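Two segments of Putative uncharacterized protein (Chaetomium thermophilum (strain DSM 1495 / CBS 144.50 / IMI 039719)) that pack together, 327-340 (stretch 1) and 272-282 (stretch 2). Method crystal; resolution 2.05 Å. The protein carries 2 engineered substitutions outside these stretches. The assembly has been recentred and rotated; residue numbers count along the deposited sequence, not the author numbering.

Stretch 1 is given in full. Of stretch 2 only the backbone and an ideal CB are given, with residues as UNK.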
# COMPACT_ATOMS: atom_id res chain seq x y z
N VAL A 327 -26.40 -5.81 -13.51
CA VAL A 327 -27.28 -6.81 -14.10
C VAL A 327 -27.39 -8.05 -13.21
O VAL A 327 -28.47 -8.63 -13.07
CB VAL A 327 -26.77 -7.23 -15.50
CG1 VAL A 327 -27.55 -8.44 -16.03
CG2 VAL A 327 -26.87 -6.06 -16.47
N ALA A 328 -26.28 -8.44 -12.59
CA ALA A 328 -26.21 -9.68 -11.83
C ALA A 328 -26.72 -9.56 -10.40
O ALA A 328 -26.79 -10.56 -9.68
CB ALA A 328 -24.79 -10.20 -11.83
N THR A 329 -27.06 -8.34 -9.99
CA THR A 329 -27.44 -8.03 -8.61
C THR A 329 -28.45 -9.00 -8.01
O THR A 329 -28.22 -9.56 -6.93
CB THR A 329 -28.02 -6.61 -8.50
OG1 THR A 329 -27.03 -5.65 -8.90
CG2 THR A 329 -28.45 -6.32 -7.07
N ASN A 330 -29.56 -9.21 -8.70
CA ASN A 330 -30.66 -10.02 -8.17
C ASN A 330 -30.31 -11.50 -7.98
O ASN A 330 -31.02 -12.21 -7.26
CB ASN A 330 -31.88 -9.90 -9.08
CG ASN A 330 -32.53 -8.54 -9.00
OD1 ASN A 330 -32.34 -7.81 -8.03
ND2 ASN A 330 -33.30 -8.19 -10.03
N GLU A 331 -29.24 -11.95 -8.61
CA GLU A 331 -28.84 -13.35 -8.49
C GLU A 331 -27.67 -13.53 -7.52
O GLU A 331 -27.67 -14.46 -6.71
CB GLU A 331 -28.46 -13.91 -9.87
CG GLU A 331 -29.53 -13.73 -10.94
CD GLU A 331 -30.76 -14.60 -10.72
OE1 GLU A 331 -30.72 -15.49 -9.84
OE2 GLU A 331 -31.76 -14.39 -11.43
N VAL A 332 -26.69 -12.64 -7.60
CA VAL A 332 -25.45 -12.79 -6.86
C VAL A 332 -25.53 -12.28 -5.42
O VAL A 332 -25.03 -12.94 -4.50
CB VAL A 332 -24.29 -12.07 -7.59
CG1 VAL A 332 -23.01 -12.13 -6.76
CG2 VAL A 332 -24.07 -12.69 -8.96
N VAL A 333 -26.14 -11.12 -5.23
CA VAL A 333 -26.20 -10.51 -3.90
C VAL A 333 -26.95 -11.37 -2.87
O VAL A 333 -26.47 -11.53 -1.74
CB VAL A 333 -26.84 -9.10 -3.95
CG1 VAL A 333 -27.07 -8.56 -2.55
CG2 VAL A 333 -25.96 -8.14 -4.75
N PRO A 334 -28.13 -11.92 -3.23
CA PRO A 334 -28.75 -12.82 -2.24
C PRO A 334 -27.87 -14.01 -1.85
O PRO A 334 -27.95 -14.47 -0.71
CB PRO A 334 -30.01 -13.30 -2.97
CG PRO A 334 -30.36 -12.20 -3.88
CD PRO A 334 -29.04 -11.66 -4.36
N VAL A 335 -27.03 -14.49 -2.76
CA VAL A 335 -26.13 -15.59 -2.46
C VAL A 335 -25.03 -15.14 -1.49
O VAL A 335 -24.68 -15.86 -0.56
CB VAL A 335 -25.48 -16.16 -3.74
CG1 VAL A 335 -24.40 -17.17 -3.38
CG2 VAL A 335 -26.54 -16.81 -4.62
N LEU A 336 -24.51 -13.94 -1.73
CA LEU A 336 -23.50 -13.35 -0.86
C LEU A 336 -24.01 -13.20 0.57
O LEU A 336 -23.32 -13.53 1.53
CB LEU A 336 -23.04 -11.99 -1.39
CG LEU A 336 -22.12 -12.02 -2.61
CD1 LEU A 336 -21.89 -10.61 -3.11
CD2 LEU A 336 -20.80 -12.69 -2.24
N LEU A 337 -25.24 -12.69 0.69
CA LEU A 337 -25.89 -12.52 1.98
C LEU A 337 -26.06 -13.85 2.69
O LEU A 337 -25.89 -13.94 3.91
CB LEU A 337 -27.25 -11.84 1.79
CG LEU A 337 -27.16 -10.44 1.19
CD1 LEU A 337 -28.51 -9.93 0.74
CD2 LEU A 337 -26.53 -9.48 2.18
N GLN A 338 -26.39 -14.88 1.92
CA GLN A 338 -26.53 -16.23 2.45
C GLN A 338 -25.19 -16.74 2.99
O GLN A 338 -25.13 -17.43 4.00
CB GLN A 338 -27.06 -17.17 1.37
CG GLN A 338 -27.86 -18.34 1.90
CD GLN A 338 -28.38 -19.24 0.79
OE1 GLN A 338 -27.89 -19.19 -0.34
NE2 GLN A 338 -29.39 -20.04 1.11
N LEU A 339 -24.11 -16.37 2.30
CA LEU A 339 -22.77 -16.79 2.69
C LEU A 339 -22.29 -16.07 3.94
O LEU A 339 -21.39 -16.54 4.63
CB LEU A 339 -21.78 -16.55 1.54
CG LEU A 339 -21.91 -17.49 0.34
CD1 LEU A 339 -20.92 -17.10 -0.75
CD2 LEU A 339 -21.71 -18.94 0.77
N LEU A 340 -22.89 -14.92 4.23
CA LEU A 340 -22.58 -14.19 5.45
C LEU A 340 -22.97 -15.00 6.68
O LEU A 340 -22.41 -14.82 7.76
CB LEU A 340 -23.27 -12.83 5.47
CG LEU A 340 -22.76 -11.74 4.52
CD1 LEU A 340 -23.39 -10.40 4.84
CD2 LEU A 340 -21.24 -11.65 4.56
N UNK A 272 -20.90 -17.55 -18.11
CA UNK A 272 -20.21 -17.16 -16.88
C UNK A 272 -21.16 -16.79 -15.75
O UNK A 272 -20.92 -17.12 -14.59
CB UNK A 272 -19.28 -15.98 -17.16
N UNK A 273 -22.23 -16.08 -16.11
CA UNK A 273 -23.28 -15.71 -15.17
C UNK A 273 -23.75 -16.92 -14.36
O UNK A 273 -23.66 -16.94 -13.14
CB UNK A 273 -24.46 -15.08 -15.92
N UNK A 274 -24.25 -17.92 -15.08
CA UNK A 274 -24.76 -19.13 -14.45
C UNK A 274 -23.70 -19.98 -13.80
O UNK A 274 -23.91 -20.53 -12.72
CB UNK A 274 -25.51 -19.97 -15.49
N UNK A 275 -22.54 -20.10 -14.45
CA UNK A 275 -21.44 -20.91 -13.93
C UNK A 275 -20.96 -20.42 -12.57
O UNK A 275 -20.76 -21.22 -11.65
CB UNK A 275 -20.27 -20.91 -14.92
N UNK A 276 -20.77 -19.11 -12.45
CA UNK A 276 -20.25 -18.54 -11.21
C UNK A 276 -21.31 -18.53 -10.11
O UNK A 276 -20.98 -18.62 -8.93
CB UNK A 276 -19.74 -17.12 -11.46
N UNK A 277 -22.58 -18.43 -10.50
CA UNK A 277 -23.68 -18.56 -9.56
C UNK A 277 -23.66 -19.95 -8.93
O UNK A 277 -23.75 -20.10 -7.71
CB UNK A 277 -25.02 -18.30 -10.25
N UNK A 278 -23.51 -20.97 -9.78
CA UNK A 278 -23.39 -22.35 -9.33
C UNK A 278 -22.15 -22.52 -8.46
O UNK A 278 -22.18 -23.22 -7.45
CB UNK A 278 -23.34 -23.30 -10.53
N UNK A 279 -21.06 -21.88 -8.86
CA UNK A 279 -19.80 -21.98 -8.14
C UNK A 279 -19.87 -21.42 -6.73
O UNK A 279 -19.32 -22.00 -5.80
CB UNK A 279 -18.70 -21.26 -8.92
N UNK A 280 -20.56 -20.30 -6.58
CA UNK A 280 -20.70 -19.65 -5.28
C UNK A 280 -21.52 -20.48 -4.31
O UNK A 280 -21.35 -20.39 -3.10
CB UNK A 280 -21.34 -18.27 -5.45
N UNK A 281 -22.41 -21.31 -4.85
CA UNK A 281 -23.31 -22.11 -4.03
C UNK A 281 -22.77 -23.53 -3.83
O UNK A 281 -23.48 -24.40 -3.32
CB UNK A 281 -24.70 -22.16 -4.67
N UNK A 282 -21.53 -23.75 -4.23
CA UNK A 282 -20.92 -25.08 -4.15
C UNK A 282 -20.72 -25.55 -2.72
O UNK A 282 -20.52 -24.74 -1.81
CB UNK A 282 -19.57 -25.08 -4.88

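The two helices run nearly parallel, 9° between their N-to-C directions, with axes 10.4 Å apart at closest approach. That spacing leaves room for side chains between the backbones, so CB direction and reach decide which positions of stretch 2 make contact.

Position 272 has helical angles (-58/-40) and a CB with nothing of stretch 1 within 5.5 Å. Stretch 1 sets no preference; the residue is Leu272.

At 273 the CA lies 7.5 Å from the CA of Ala328, yet CB points sideways. Only a side chain long enough to swing back could use the surface offered by Ala328, the aliphatic part of Glu331 and Val332; a large aromatic or a long aliphatic would suit. The residue is Phe273, chi1 t. Its CE2 lies 3.5 Å from Ala328 CB and its CZ 3.5 Å from Glu331 CG, while Val332 CG2 sits at the ring edge, 4.4 Å from CE2.

Positions 274 and 275 are out of reach. An ideal CB would have room at 274, so stretch 1 does not demand the deposited Gly274; 275 is Leu275. At 276, CB points sideways into no contact, and many residues would fit. Thr276 turns its OG1 back to its own helix, donating to Leu272 O at 2.7 Å.

Position 277 is the closest in register, the CA of 277 lying 6.6 Å from Val332 CA. CB again points sideways, so a flexible or branched aliphatic that extends toward Glu331 is favoured. Ile277 (chi1 m, chi2 t) does this, placing CD1 3.6 Å from Glu331 CB.

Positions 278 and 279 are out of reach, and stretch 1 cannot distinguish among candidates. They are Leu278 and Gly279.

At 280, CB points toward stretch 1, with Val335 CG1 3.9 Å and Leu339 CD1 4.9 Å from the ideal CB. Apolar surface surrounds this site, and a long unbranched or leucine-like side chain would suit it. Met280 enters as a knob among Val332, Val335, Leu336 and Leu339. Its SD is 4.0 Å from Val332 CG1; with chi3 p, its CE lies 3.6 Å from both Val335 CG1 and Leu336 CD2.

Position 281 (-97/10) is the first to leave helical angles. CB is sideways, 5.2 Å from Val335 CG1, with the Gln338 amide farther out: a long chain with a polar end is plausible. Lys281 packs CG 4.0 Å from Val335 CG1 and brings NZ 3.5 Å from Gln338 OE1, with no hydrogen bond assigned.

Position 282, extended at -66/150, turns out of reach; it is Ser282.

Stretch 2 (272-282) LFGLTILGMKS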
# COMPACT_ATOMS: atom_id res chain seq x y z
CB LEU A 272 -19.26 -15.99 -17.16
CG LEU A 272 -18.22 -16.20 -18.26
CD1 LEU A 272 -17.22 -15.06 -18.28
CD2 LEU A 272 -17.52 -17.55 -18.09
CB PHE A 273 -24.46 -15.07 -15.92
CG PHE A 273 -25.42 -14.33 -15.03
CD1 PHE A 273 -26.67 -13.98 -15.51
CD2 PHE A 273 -25.07 -13.97 -13.74
CE1 PHE A 273 -27.57 -13.29 -14.71
CE2 PHE A 273 -25.96 -13.28 -12.94
CZ PHE A 273 -27.21 -12.94 -13.42
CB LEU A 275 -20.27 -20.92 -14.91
CG LEU A 275 -20.44 -21.75 -16.18
CD1 LEU A 275 -19.22 -21.61 -17.06
CD2 LEU A 275 -20.70 -23.20 -15.83
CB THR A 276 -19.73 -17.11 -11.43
OG1 THR A 276 -20.77 -16.30 -12.00
CG2 THR A 276 -18.54 -17.13 -12.39
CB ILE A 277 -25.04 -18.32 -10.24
CG1 ILE A 277 -25.26 -16.83 -10.47
CG2 ILE A 277 -26.18 -18.89 -9.40
CD1 ILE A 277 -26.45 -16.52 -11.36
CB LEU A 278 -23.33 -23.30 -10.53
CG LEU A 278 -24.55 -23.44 -11.43
CD1 LEU A 278 -24.28 -24.45 -12.53
CD2 LEU A 278 -25.78 -23.83 -10.62
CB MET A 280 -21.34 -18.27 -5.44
CG MET A 280 -20.45 -17.24 -6.12
SD MET A 280 -21.25 -15.63 -6.25
CE MET A 280 -21.58 -15.29 -4.53
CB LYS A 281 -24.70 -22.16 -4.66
CG LYS A 281 -25.32 -20.79 -4.88
CD LYS A 281 -26.66 -20.89 -5.57
CE LYS A 281 -27.67 -21.62 -4.71
NZ LYS A 281 -28.01 -20.86 -3.47
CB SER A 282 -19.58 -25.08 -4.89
OG SER A 282 -18.90 -26.31 -4.70
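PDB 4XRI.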